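Local structure of peroxinectin A (Dictyostelium discoideum, 6ERC) at residues L85-P90 against I143-S148; F117-T122 against L384-D389; P279-Y284 against R470-T475. The protein catalyses the oxidation of phenolic donors by hydrogen peroxide, as a secreted haem peroxidase that also acts on iodide and thiocyanate. All blocks are in the same frame, centred on the assembly; numbering follows the deposited sequence.

Contact 1: L85-P90 against I143-S148; sequences LSKPEP and INSLGS. With NA (sodium ion), chain K; HEM (protoporphyrin IX containing Fe), chain F.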
loop_
_atom_site.group_PDB
_atom_site.type_symbol
_atom_site.label_atom_id
_atom_site.label_comp_id
_atom_site.label_asym_id
_atom_site.label_seq_id
_atom_site.Cartn_x
_atom_site.Cartn_y
_atom_site.Cartn_z
ATOM N N LEU A 85 2.745 4.163 -6.743
ATOM C CA LEU A 85 3.306 5.275 -5.983
ATOM C C LEU A 85 2.865 6.574 -6.637
ATOM O O LEU A 85 3.157 6.808 -7.813
ATOM C CB LEU A 85 4.835 5.212 -5.924
ATOM C CG LEU A 85 5.492 6.393 -5.202
ATOM C CD1 LEU A 85 5.214 6.327 -3.709
ATOM C CD2 LEU A 85 6.982 6.445 -5.473
ATOM N N SER A 86 2.175 7.420 -5.873
ATOM C CA SER A 86 1.748 8.731 -6.359
ATOM C C SER A 86 2.797 9.755 -5.937
ATOM O O SER A 86 2.629 10.517 -4.983
ATOM C CB SER A 86 0.365 9.073 -5.824
ATOM O OG SER A 86 -0.595 8.138 -6.283
ATOM N N LYS A 87 3.903 9.765 -6.668
ATOM C CA LYS A 87 5.032 10.615 -6.307
ATOM C C LYS A 87 4.687 12.077 -6.570
ATOM O O LYS A 87 4.338 12.421 -7.707
ATOM C CB LYS A 87 6.272 10.209 -7.096
ATOM C CG LYS A 87 7.570 10.822 -6.575
ATOM C CD LYS A 87 8.788 10.265 -7.308
ATOM C CE LYS A 87 10.080 10.939 -6.863
ATOM N NZ LYS A 87 10.387 10.670 -5.429
ATOM N N PRO A 88 4.763 12.964 -5.578
ATOM C CA PRO A 88 4.419 14.370 -5.818
ATOM C C PRO A 88 5.501 15.143 -6.556
ATOM O O PRO A 88 6.688 14.815 -6.504
ATOM C CB PRO A 88 4.230 14.936 -4.403
ATOM C CG PRO A 88 4.135 13.761 -3.501
ATOM C CD PRO A 88 4.941 12.692 -4.142
ATOM N N GLU A 89 5.061 16.184 -7.253
ATOM C CA GLU A 89 5.936 17.233 -7.759
ATOM C C GLU A 89 5.989 18.380 -6.765
ATOM O O GLU A 89 5.182 18.455 -5.839
ATOM C CB GLU A 89 5.423 17.739 -9.103
ATOM C CG GLU A 89 5.777 16.892 -10.297
ATOM C CD GLU A 89 5.171 17.442 -11.572
ATOM O OE1 GLU A 89 3.935 17.629 -11.611
ATOM O OE2 GLU A 89 5.932 17.707 -12.528
ATOM N N PRO A 90 6.925 19.318 -6.933
ATOM C CA PRO A 90 6.889 20.533 -6.104
ATOM C C PRO A 90 5.753 21.463 -6.514
ATOM O O PRO A 90 5.976 22.632 -6.842
ATOM C CB PRO A 90 8.269 21.171 -6.340
ATOM C CG PRO A 90 9.093 20.121 -7.023
ATOM C CD PRO A 90 8.131 19.264 -7.772
ATOM N N ILE A 143 0.581 10.281 -12.669
ATOM C CA ILE A 143 1.667 9.384 -13.075
ATOM C C ILE A 143 1.952 8.399 -11.952
ATOM O O ILE A 143 2.157 8.797 -10.797
ATOM C CB ILE A 143 2.944 10.171 -13.461
ATOM C CG1 ILE A 143 2.782 10.846 -14.848
ATOM C CG2 ILE A 143 4.168 9.233 -13.437
ATOM C CD1 ILE A 143 3.252 9.997 -16.037
ATOM N N ASN A 144 1.961 7.115 -12.295
ATOM C CA ASN A 144 2.368 6.065 -11.367
ATOM C C ASN A 144 3.888 5.942 -11.397
ATOM O O ASN A 144 4.463 5.459 -12.380
ATOM C CB ASN A 144 1.717 4.724 -11.720
ATOM C CG ASN A 144 1.967 3.661 -10.668
ATOM O OD1 ASN A 144 2.604 3.923 -9.647
ATOM N ND2 ASN A 144 1.461 2.467 -10.902
ATOM N N SER A 145 4.539 6.377 -10.325
ATOM C CA SER A 145 5.995 6.290 -10.219
ATOM C C SER A 145 6.461 4.926 -9.719
ATOM O O SER A 145 7.385 4.833 -8.907
ATOM C CB SER A 145 6.509 7.411 -9.317
ATOM O OG SER A 145 6.320 8.677 -9.926
ATOM N N LEU A 146 5.835 3.855 -10.199
ATOM C CA LEU A 146 6.172 2.504 -9.786
ATOM C C LEU A 146 5.589 1.536 -10.804
ATOM O O LEU A 146 4.562 1.818 -11.427
ATOM C CB LEU A 146 5.631 2.195 -8.386
ATOM C CG LEU A 146 6.508 1.329 -7.485
ATOM C CD1 LEU A 146 7.718 2.108 -6.995
ATOM C CD2 LEU A 146 5.697 0.810 -6.314
ATOM N N GLY A 147 6.257 0.396 -10.974
ATOM C CA GLY A 147 5.755 -0.630 -11.865
ATOM C C GLY A 147 4.432 -1.189 -11.384
ATOM O O GLY A 147 4.283 -1.515 -10.203
ATOM N N SER A 148 3.461 -1.308 -12.290
ATOM C CA SER A 148 2.123 -1.745 -11.913
ATOM C C SER A 148 2.043 -3.239 -11.629
ATOM O O SER A 148 1.078 -3.685 -10.999
ATOM C CB SER A 148 1.127 -1.385 -13.017
ATOM O OG SER A 148 1.086 0.015 -13.224
HETATM NA NA NA K . 5.789 -3.409 -9.170
HETATM C CHA HEM F . -0.518 5.885 0.770
HETATM C CHB HEM F . 1.140 5.838 5.312
HETATM C CHC HEM F . -0.924 1.486 5.998
HETATM C CHD HEM F . -2.778 1.662 1.527
HETATM C C1A HEM F . 0.053 6.272 1.957
HETATM C C2A HEM F . 0.628 7.565 2.234
HETATM C C3A HEM F . 1.086 7.562 3.489
HETATM C C4A HEM F . 0.818 6.255 4.046
HETATM C CMA HEM F . 1.787 8.723 4.229
HETATM C CAA HEM F . 0.670 8.728 1.230
HETATM C CBA HEM F . -0.262 9.805 1.766
HETATM C CGA HEM F . -0.725 10.690 0.638
HETATM O O1A HEM F . -1.418 10.188 -0.284
HETATM O O2A HEM F . -0.410 11.906 0.666
HETATM C C1B HEM F . 0.740 4.650 5.874
HETATM C C2B HEM F . 1.079 4.211 7.205
HETATM C C3B HEM F . 0.516 3.006 7.400
HETATM C C4B HEM F . -0.202 2.649 6.193
HETATM C CMB HEM F . 1.952 5.050 8.159
HETATM C CAB HEM F . 0.554 2.091 8.646
HETATM C CBB HEM F . 1.140 2.442 9.796
HETATM C C1C HEM F . -1.616 1.149 4.855
HETATM C C2C HEM F . -2.393 -0.060 4.642
HETATM C C3C HEM F . -2.906 -0.008 3.393
HETATM C C4C HEM F . -2.463 1.234 2.799
HETATM C CMC HEM F . -2.537 -1.139 5.736
HETATM C CAC HEM F . -3.808 -0.978 2.586
HETATM C CBC HEM F . -4.270 -2.155 3.011
HETATM C C1D HEM F . -2.292 2.795 0.922
HETATM C C2D HEM F . -2.490 3.168 -0.460
HETATM C C3D HEM F . -1.873 4.337 -0.656
HETATM C C4D HEM F . -1.249 4.736 0.581
HETATM C CMD HEM F . -3.304 2.352 -1.485
HETATM C CAD HEM F . -1.774 5.143 -1.963
HETATM C CBD HEM F . -0.675 4.465 -2.774
HETATM C CGD HEM F . 0.097 5.470 -3.595
HETATM O O1D HEM F . 1.050 6.081 -3.046
HETATM O O2D HEM F . -0.221 5.664 -4.795
HETATM N NA HEM F . 0.187 5.494 3.086
HETATM N NB HEM F . -0.041 3.676 5.282
HETATM N NC HEM F . -1.682 1.912 3.709
HETATM N ND HEM F . -1.529 3.773 1.525
HETATM FE FE HEM F . -0.749 3.698 3.361
#
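Leu85 and Leu146 meet at their first side-chain carbons, CB to CB 4.0 Å. The CG of Leu85 stands anti to the backbone N (chi1 177°), and farther out its CD2 methyl rests against Ser145, 3.8 Å from Ser145 O and 4.0 Å from Ser145 CB. Ser145 in turn points its short side chain at Lys87: OG approaches Lys87 CB to 3.2 Å, a contact with the aliphatic part of the lysine, whose ammonium end runs off elsewhere.

The backbone of Leu85 is held at both polar atoms. Its N gives a nearly straight bond to the side-chain oxygen of Asn144 (Leu85 N to Asn144 OD1, 2.9 Å), tilted modestly from the carboxamide plane, and Leu85 O accepts from Ser145 N at 2.9 Å. The amide of Asn144 is fixed from its other end too, since ND2 donates to Met83 O. Ser86 turns away from 143-148 and gives its OG to a haem propionate, 2.9 Å from O2D, with a weaker bond from its N to O1D.

Leu85 and Ser86 belong to the haem pocket, and Leu85 also touches Arg213, the predicted transition-state stabiliser. The contact thus joins the propionate end of that pocket to the sodium-binding loop after strand 139-144, where Gly147 O helps bind the ion. Strand 113-124 adjoins both segments, with Arg120 bonding through its backbone to Lys87 and to Ile143.

Contact 2: F117-T122 against L384-D389; sequences FRTRAT and LQRNRD. With BMA (beta-D-mannopyranose), chain H; HEM (protoporphyrin IX containing Fe), chain F.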
loop_
_atom_site.group_PDB
_atom_site.type_symbol
_atom_site.label_atom_id
_atom_site.label_comp_id
_atom_site.label_asym_id
_atom_site.label_seq_id
_atom_site.Cartn_x
_atom_site.Cartn_y
_atom_site.Cartn_z
ATOM N N PHE A 117 1.871 18.390 -1.449
ATOM C CA PHE A 117 2.327 18.613 -2.811
ATOM C C PHE A 117 1.540 17.712 -3.746
ATOM O O PHE A 117 1.373 16.520 -3.470
ATOM C CB PHE A 117 3.824 18.347 -2.931
ATOM C CG PHE A 117 4.669 19.355 -2.216
ATOM C CD1 PHE A 117 4.939 19.218 -0.866
ATOM C CD2 PHE A 117 5.186 20.445 -2.892
ATOM C CE1 PHE A 117 5.715 20.152 -0.203
ATOM C CE2 PHE A 117 5.963 21.380 -2.237
ATOM C CZ PHE A 117 6.229 21.235 -0.890
ATOM N N ARG A 118 1.055 18.283 -4.842
ATOM C CA ARG A 118 0.174 17.548 -5.734
ATOM C C ARG A 118 0.948 16.482 -6.500
ATOM O O ARG A 118 2.146 16.615 -6.764
ATOM C CB ARG A 118 -0.520 18.505 -6.704
ATOM C CG ARG A 118 -1.409 19.533 -6.009
ATOM C CD ARG A 118 -2.277 20.300 -6.996
ATOM N NE ARG A 118 -3.292 19.450 -7.614
ATOM C CZ ARG A 118 -4.265 19.895 -8.405
ATOM N NH1 ARG A 118 -4.368 21.187 -8.678
ATOM N NH2 ARG A 118 -5.140 19.045 -8.921
ATOM N N THR A 119 0.242 15.412 -6.849
ATOM C CA THR A 119 0.864 14.278 -7.518
ATOM C C THR A 119 1.368 14.661 -8.901
ATOM O O THR A 119 0.743 15.450 -9.613
ATOM C CB THR A 119 -0.132 13.128 -7.630
ATOM O OG1 THR A 119 -0.661 12.843 -6.330
ATOM C CG2 THR A 119 0.546 11.880 -8.187
ATOM N N ARG A 120 2.509 14.090 -9.277
ATOM C CA ARG A 120 3.034 14.288 -10.617
ATOM C C ARG A 120 1.986 13.917 -11.648
ATOM O O ARG A 120 1.330 12.873 -11.563
ATOM C CB ARG A 120 4.294 13.446 -10.827
ATOM C CG ARG A 120 4.939 13.565 -12.210
ATOM C CD ARG A 120 6.064 12.563 -12.358
ATOM N NE ARG A 120 6.479 12.375 -13.746
ATOM C CZ ARG A 120 7.441 11.539 -14.128
ATOM N NH1 ARG A 120 8.098 10.814 -13.228
ATOM N NH2 ARG A 120 7.753 11.426 -15.412
ATOM N N ALA A 121 1.843 14.796 -12.630
ATOM C CA ALA A 121 0.881 14.607 -13.701
ATOM C C ALA A 121 1.542 14.945 -15.028
ATOM O O ALA A 121 2.587 15.600 -15.085
ATOM C CB ALA A 121 -0.388 15.461 -13.499
ATOM N N THR A 122 0.913 14.473 -16.096
ATOM C CA THR A 122 1.397 14.674 -17.449
ATOM C C THR A 122 0.201 14.894 -18.362
ATOM O O THR A 122 -0.902 14.400 -18.106
ATOM C CB THR A 122 2.233 13.468 -17.934
ATOM O OG1 THR A 122 3.041 13.868 -19.044
ATOM C CG2 THR A 122 1.317 12.290 -18.363
ATOM N N LEU A 384 -7.966 12.787 1.645
ATOM C CA LEU A 384 -8.978 13.662 1.063
ATOM C C LEU A 384 -8.362 14.597 0.031
ATOM O O LEU A 384 -8.896 14.764 -1.071
ATOM C CB LEU A 384 -9.677 14.461 2.162
ATOM C CG LEU A 384 -10.921 13.836 2.799
ATOM C CD1 LEU A 384 -12.055 13.707 1.789
ATOM C CD2 LEU A 384 -10.605 12.488 3.418
ATOM N N GLN A 385 -7.231 15.216 0.370
ATOM C CA GLN A 385 -6.529 16.054 -0.596
ATOM C C GLN A 385 -6.210 15.276 -1.866
ATOM O O GLN A 385 -6.466 15.750 -2.979
ATOM C CB GLN A 385 -5.247 16.601 0.024
ATOM C CG GLN A 385 -5.480 17.614 1.110
ATOM C CD GLN A 385 -5.857 18.977 0.567
ATOM O OE1 GLN A 385 -6.960 19.467 0.803
ATOM N NE2 GLN A 385 -4.938 19.598 -0.163
ATOM N N ARG A 386 -5.641 14.074 -1.713
ATOM C CA ARG A 386 -5.212 13.298 -2.872
ATOM C C ARG A 386 -6.392 12.959 -3.773
ATOM O O ARG A 386 -6.284 13.032 -5.002
ATOM C CB ARG A 386 -4.499 12.023 -2.408
ATOM C CG ARG A 386 -3.696 11.309 -3.492
ATOM C CD ARG A 386 -2.446 12.082 -3.883
ATOM N NE ARG A 386 -1.584 12.367 -2.740
ATOM C CZ ARG A 386 -0.486 13.115 -2.800
ATOM N NH1 ARG A 386 -0.107 13.659 -3.949
ATOM N NH2 ARG A 386 0.236 13.325 -1.709
ATOM N N ASN A 387 -7.529 12.583 -3.182
ATOM C CA ASN A 387 -8.724 12.331 -3.981
ATOM C C ASN A 387 -9.166 13.592 -4.711
ATOM O O ASN A 387 -9.517 13.544 -5.896
ATOM C CB ASN A 387 -9.851 11.804 -3.092
ATOM C CG ASN A 387 -9.596 10.394 -2.597
ATOM O OD1 ASN A 387 -9.968 9.420 -3.248
ATOM N ND2 ASN A 387 -8.966 10.281 -1.435
ATOM N N ARG A 388 -9.156 14.733 -4.017
ATOM C CA ARG A 388 -9.521 15.995 -4.650
ATOM C C ARG A 388 -8.434 16.473 -5.601
ATOM O O ARG A 388 -8.730 17.158 -6.589
ATOM C CB ARG A 388 -9.804 17.044 -3.576
ATOM C CG ARG A 388 -10.996 16.695 -2.701
ATOM C CD ARG A 388 -11.084 17.580 -1.475
ATOM N NE ARG A 388 -12.244 17.246 -0.656
ATOM C CZ ARG A 388 -12.641 17.944 0.404
ATOM N NH1 ARG A 388 -11.970 19.026 0.778
ATOM N NH2 ARG A 388 -13.712 17.563 1.087
ATOM N N ASP A 389 -7.177 16.123 -5.321
ATOM C CA ASP A 389 -6.090 16.400 -6.254
ATOM C C ASP A 389 -6.281 15.627 -7.554
ATOM O O ASP A 389 -6.123 16.179 -8.649
ATOM C CB ASP A 389 -4.754 16.048 -5.597
ATOM C CG ASP A 389 -3.565 16.242 -6.524
ATOM O OD1 ASP A 389 -3.754 16.687 -7.675
ATOM O OD2 ASP A 389 -2.431 15.948 -6.092
HETATM C C1 BMA H . 4.475 14.498 -18.903
HETATM C C2 BMA H . 5.783 14.763 -18.085
HETATM C C3 BMA H . 6.720 13.537 -18.208
HETATM C C4 BMA H . 6.676 12.937 -19.643
HETATM C C5 BMA H . 6.097 13.989 -20.604
HETATM C C6 BMA H . 6.132 13.578 -22.067
HETATM O O2 BMA H . 5.502 14.927 -16.702
HETATM O O3 BMA H . 6.402 12.551 -17.246
HETATM O O4 BMA H . 7.985 12.595 -20.073
HETATM O O5 BMA H . 4.721 14.194 -20.258
HETATM O O6 BMA H . 6.605 14.677 -22.871
HETATM C CHA HEM F . -0.518 5.885 0.770
HETATM C CHB HEM F . 1.140 5.838 5.312
HETATM C CHC HEM F . -0.924 1.486 5.998
HETATM C CHD HEM F . -2.778 1.662 1.527
HETATM C C1A HEM F . 0.053 6.272 1.957
HETATM C C2A HEM F . 0.628 7.565 2.234
HETATM C C3A HEM F . 1.086 7.562 3.489
HETATM C C4A HEM F . 0.818 6.255 4.046
HETATM C CMA HEM F . 1.787 8.723 4.229
HETATM C CAA HEM F . 0.670 8.728 1.230
HETATM C CBA HEM F . -0.262 9.805 1.766
HETATM C CGA HEM F . -0.725 10.690 0.638
HETATM O O1A HEM F . -1.418 10.188 -0.284
HETATM O O2A HEM F . -0.410 11.906 0.666
HETATM C C1B HEM F . 0.740 4.650 5.874
HETATM C C2B HEM F . 1.079 4.211 7.205
HETATM C C3B HEM F . 0.516 3.006 7.400
HETATM C C4B HEM F . -0.202 2.649 6.193
HETATM C CMB HEM F . 1.952 5.050 8.159
HETATM C CAB HEM F . 0.554 2.091 8.646
HETATM C CBB HEM F . 1.140 2.442 9.796
HETATM C C1C HEM F . -1.616 1.149 4.855
HETATM C C2C HEM F . -2.393 -0.060 4.642
HETATM C C3C HEM F . -2.906 -0.008 3.393
HETATM C C4C HEM F . -2.463 1.234 2.799
HETATM C CMC HEM F . -2.537 -1.139 5.736
HETATM C CAC HEM F . -3.808 -0.978 2.586
HETATM C CBC HEM F . -4.270 -2.155 3.011
HETATM C C1D HEM F . -2.292 2.795 0.922
HETATM C C2D HEM F . -2.490 3.168 -0.460
HETATM C C3D HEM F . -1.873 4.337 -0.656
HETATM C C4D HEM F . -1.249 4.736 0.581
HETATM C CMD HEM F . -3.304 2.352 -1.485
HETATM C CAD HEM F . -1.774 5.143 -1.963
HETATM C CBD HEM F . -0.675 4.465 -2.774
HETATM C CGD HEM F . 0.097 5.470 -3.595
HETATM O O1D HEM F . 1.050 6.081 -3.046
HETATM O O2D HEM F . -0.221 5.664 -4.795
HETATM N NA HEM F . 0.187 5.494 3.086
HETATM N NB HEM F . -0.041 3.676 5.282
HETATM N NC HEM F . -1.682 1.912 3.709
HETATM N ND HEM F . -1.529 3.773 1.525
HETATM FE FE HEM F . -0.749 3.698 3.361
#
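The haem propionate site of this animal-type peroxidase is tied to the antiparallel sheet where strand 113-124 meets helix 379-390, through hydrogen bonds of Arg386. The axes of the short segments 117-119 and 384-389 come within 8.6 Å, at 52°. Arg118 grips Asp389 side-on: NE and NH2 both reach OD1 from the same face of the carboxylate, NE at 2.8 Å from above its plane, and NH2 also bonds to Asp389 O. The other oxygen, OD2, takes Thr119 N on its syn lone pair at 2.8 Å and bonds to Tyr116 OH as well.

Arg386 crosses Thr119 at about a right angle. Its NH1 donates to Thr119 OG1 at 2.6 Å and, more obliquely, to Phe117 O, while NH2 meets haem O2A at 2.8 Å and NE reaches O1A. Its pairing with Asp389 is long and electrostatic only. Farther along the strand, Thr122 OG1 carries the mannose.

Arg118 has further acceptors in Phe35 O and Asn36 O, which would probably hold its guanidinium in orientation. With two arginines beside it, Asp389 would probably stay ionised, and the bonds from the strand are likely to fix how Arg386 presents its guanidinium to the propionate.

Contact 3: P279-Y284 against R470-T475; sequences PSYTGY and RFWYET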
loop_
_atom_site.group_PDB
_atom_site.type_symbol
_atom_site.label_atom_id
_atom_site.label_comp_id
_atom_site.label_asym_id
_atom_site.label_seq_id
_atom_site.Cartn_x
_atom_site.Cartn_y
_atom_site.Cartn_z
ATOM N N PRO A 279 -11.954 -15.704 -7.904
ATOM C CA PRO A 279 -11.989 -16.739 -8.939
ATOM C C PRO A 279 -10.598 -17.262 -9.262
ATOM O O PRO A 279 -9.577 -16.629 -8.983
ATOM C CB PRO A 279 -12.611 -16.021 -10.142
ATOM C CG PRO A 279 -12.313 -14.587 -9.911
ATOM C CD PRO A 279 -12.401 -14.403 -8.429
ATOM N N SER A 280 -10.573 -18.443 -9.867
ATOM C CA SER A 280 -9.323 -19.081 -10.235
ATOM C C SER A 280 -8.770 -18.487 -11.525
ATOM O O SER A 280 -9.515 -18.011 -12.387
ATOM C CB SER A 280 -9.536 -20.586 -10.386
ATOM O OG SER A 280 -10.723 -20.854 -11.112
ATOM N N TYR A 281 -7.443 -18.516 -11.644
ATOM C CA TYR A 281 -6.760 -17.978 -12.816
ATOM C C TYR A 281 -7.301 -18.610 -14.092
ATOM O O TYR A 281 -7.582 -19.810 -14.138
ATOM C CB TYR A 281 -5.256 -18.230 -12.686
ATOM C CG TYR A 281 -4.386 -17.627 -13.768
ATOM C CD1 TYR A 281 -4.394 -16.262 -14.015
ATOM C CD2 TYR A 281 -3.525 -18.421 -14.515
ATOM C CE1 TYR A 281 -3.584 -15.707 -14.994
ATOM C CE2 TYR A 281 -2.713 -17.877 -15.492
ATOM C CZ TYR A 281 -2.746 -16.520 -15.728
ATOM O OH TYR A 281 -1.939 -15.974 -16.701
ATOM N N THR A 282 -7.456 -17.789 -15.134
ATOM C CA THR A 282 -7.984 -18.244 -16.417
ATOM C C THR A 282 -7.005 -18.041 -17.569
ATOM O O THR A 282 -7.415 -18.120 -18.734
ATOM C CB THR A 282 -9.298 -17.530 -16.742
ATOM O OG1 THR A 282 -9.073 -16.117 -16.799
ATOM C CG2 THR A 282 -10.352 -17.838 -15.692
ATOM N N GLY A 283 -5.735 -17.776 -17.286
ATOM C CA GLY A 283 -4.737 -17.649 -18.326
ATOM C C GLY A 283 -4.403 -16.199 -18.640
ATOM O O GLY A 283 -5.175 -15.272 -18.378
ATOM N N TYR A 284 -3.223 -16.010 -19.225
ATOM C CA TYR A 284 -2.762 -14.677 -19.584
ATOM C C TYR A 284 -3.544 -14.147 -20.776
ATOM O O TYR A 284 -3.735 -14.852 -21.772
ATOM C CB TYR A 284 -1.269 -14.705 -19.901
ATOM C CG TYR A 284 -0.747 -13.435 -20.536
ATOM C CD1 TYR A 284 -0.701 -12.245 -19.822
ATOM C CD2 TYR A 284 -0.287 -13.431 -21.846
ATOM C CE1 TYR A 284 -0.219 -11.084 -20.401
ATOM C CE2 TYR A 284 0.198 -12.278 -22.431
ATOM C CZ TYR A 284 0.230 -11.109 -21.706
ATOM O OH TYR A 284 0.712 -9.959 -22.288
ATOM N N ARG A 470 2.197 -11.224 -18.075
ATOM C CA ARG A 470 2.733 -12.288 -18.916
ATOM C C ARG A 470 3.605 -13.249 -18.117
ATOM O O ARG A 470 3.748 -14.416 -18.495
ATOM C CB ARG A 470 3.525 -11.677 -20.077
ATOM C CG ARG A 470 4.030 -12.684 -21.103
ATOM C CD ARG A 470 4.558 -11.991 -22.357
ATOM N NE ARG A 470 5.751 -11.186 -22.099
ATOM C CZ ARG A 470 7.005 -11.596 -22.284
ATOM N NH1 ARG A 470 7.263 -12.814 -22.735
ATOM N NH2 ARG A 470 8.013 -10.777 -22.015
ATOM N N PHE A 471 4.184 -12.783 -17.010
ATOM C CA PHE A 471 5.036 -13.599 -16.158
ATOM C C PHE A 471 4.300 -14.128 -14.928
ATOM O O PHE A 471 4.943 -14.474 -13.930
ATOM C CB PHE A 471 6.263 -12.794 -15.721
ATOM C CG PHE A 471 7.224 -12.481 -16.836
ATOM C CD1 PHE A 471 6.952 -11.470 -17.743
ATOM C CD2 PHE A 471 8.414 -13.184 -16.961
ATOM C CE1 PHE A 471 7.839 -11.176 -18.762
ATOM C CE2 PHE A 471 9.304 -12.892 -17.977
ATOM C CZ PHE A 471 9.017 -11.886 -18.877
ATOM N N TRP A 472 2.969 -14.188 -14.970
ATOM C CA TRP A 472 2.217 -14.686 -13.826
ATOM C C TRP A 472 2.594 -16.136 -13.547
ATOM O O TRP A 472 2.703 -16.955 -14.463
ATOM C CB TRP A 472 0.714 -14.563 -14.076
ATOM C CG TRP A 472 -0.094 -14.894 -12.862
ATOM C CD1 TRP A 472 -0.820 -16.028 -12.640
ATOM C CD2 TRP A 472 -0.240 -14.088 -11.688
ATOM N NE1 TRP A 472 -1.414 -15.976 -11.401
ATOM C CE2 TRP A 472 -1.071 -14.794 -10.797
ATOM C CE3 TRP A 472 0.250 -12.836 -11.306
ATOM C CZ2 TRP A 472 -1.426 -14.288 -9.550
ATOM C CZ3 TRP A 472 -0.102 -12.337 -10.070
ATOM C CH2 TRP A 472 -0.930 -13.061 -9.205
ATOM N N TYR A 473 2.787 -16.456 -12.264
ATOM C CA TYR A 473 3.387 -17.739 -11.908
ATOM C C TYR A 473 2.529 -18.916 -12.356
ATOM O O TYR A 473 3.062 -19.993 -12.644
ATOM C CB TYR A 473 3.640 -17.803 -10.401
ATOM C CG TYR A 473 2.416 -18.052 -9.546
ATOM C CD1 TYR A 473 1.621 -17.001 -9.103
ATOM C CD2 TYR A 473 2.072 -19.338 -9.153
ATOM C CE1 TYR A 473 0.507 -17.228 -8.309
ATOM C CE2 TYR A 473 0.962 -19.575 -8.362
ATOM C CZ TYR A 473 0.184 -18.520 -7.943
ATOM O OH TYR A 473 -0.920 -18.760 -7.155
ATOM N N GLU A 474 1.213 -18.739 -12.434
ATOM C CA GLU A 474 0.332 -19.844 -12.791
ATOM C C GLU A 474 0.319 -20.152 -14.286
ATOM O O GLU A 474 -0.425 -21.045 -14.702
ATOM C CB GLU A 474 -1.100 -19.556 -12.328
ATOM C CG GLU A 474 -1.252 -19.310 -10.829
ATOM C CD GLU A 474 -2.702 -19.093 -10.415
ATOM O OE1 GLU A 474 -3.508 -20.038 -10.565
ATOM O OE2 GLU A 474 -3.037 -17.977 -9.951
ATOM N N THR A 475 1.105 -19.444 -15.109
ATOM C CA THR A 475 1.102 -19.772 -16.528
ATOM C C THR A 475 2.040 -20.950 -16.802
ATOM O O THR A 475 3.042 -21.128 -16.103
ATOM C CB THR A 475 1.516 -18.561 -17.365
ATOM O OG1 THR A 475 1.199 -18.795 -18.742
ATOM C CG2 THR A 475 2.999 -18.281 -17.255
#
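The Tyr281 ring is sandwiched between its own chain and Trp472: Gly283 N lies over the centre of one face, and Trp472 CD1 over the centre of the opposite face. Tyr281 CG stands anti to the backbone N (chi1 -175°), which sends the ring toward 470-475. The closest atoms of the two rings are Tyr281 CE1 and Trp472 CD1, 3.6 Å apart. The planes are inclined by 37°, an oblique pairing. In the indole plane, Trp472 NE1 gives a nearly straight bond of 3.0 Å to Glu474 OE2, on its anti side and 34° out of the carboxylate plane.

Glu474 and Tyr281 lie alongside each other, pointing opposite ways. Glu474 CB comes to 3.5 Å from Tyr281 CD2, and the carboxylate arrives beside the root of the ring, with OE1 3.3 Å from Tyr281 CB.

The loop between helices 452-467 and 476-481 ends in a type I beta turn from Trp472 to Thr475, closed by Thr475 N to Trp472 O; the facing segment follows helix 247-275. An alanine in place of Tyr281 would probably open a gap beside Trp472 CD1 and leave the CB of Glu474 without its aromatic neighbour.

A second ring, that of Tyr284, receives a CH-pi contact: Arg470 CA sits 3.7 Å from its centroid, offset toward the rim. Beyond CG the arginine turns elsewhere, and its guanidinium bonds Glu3 and Gly11 O near the N-terminus.

Contacts 1 and 2 form one neighbourhood and contact 3 stands apart, in an enzyme with far more helix than strand. The centres of contacts 1 and 2 are about 10 Å apart, on the same side of the chain's centre. They share the sheet in which strands 139-144 and 113-124 are neighbours, and backbone bonds of Arg120 join one to the other. Both touch the haem, each at a different propionate, so the 85-90 region and helix 379-390 converge on one cofactor. Their segments alternate along the sequence. Contact 3, which joins two surface loops, lies about 27 Å from contact 1 and 33 Å from contact 2, centre to centre. It opens after contact 1 has closed but alternates with contact 2.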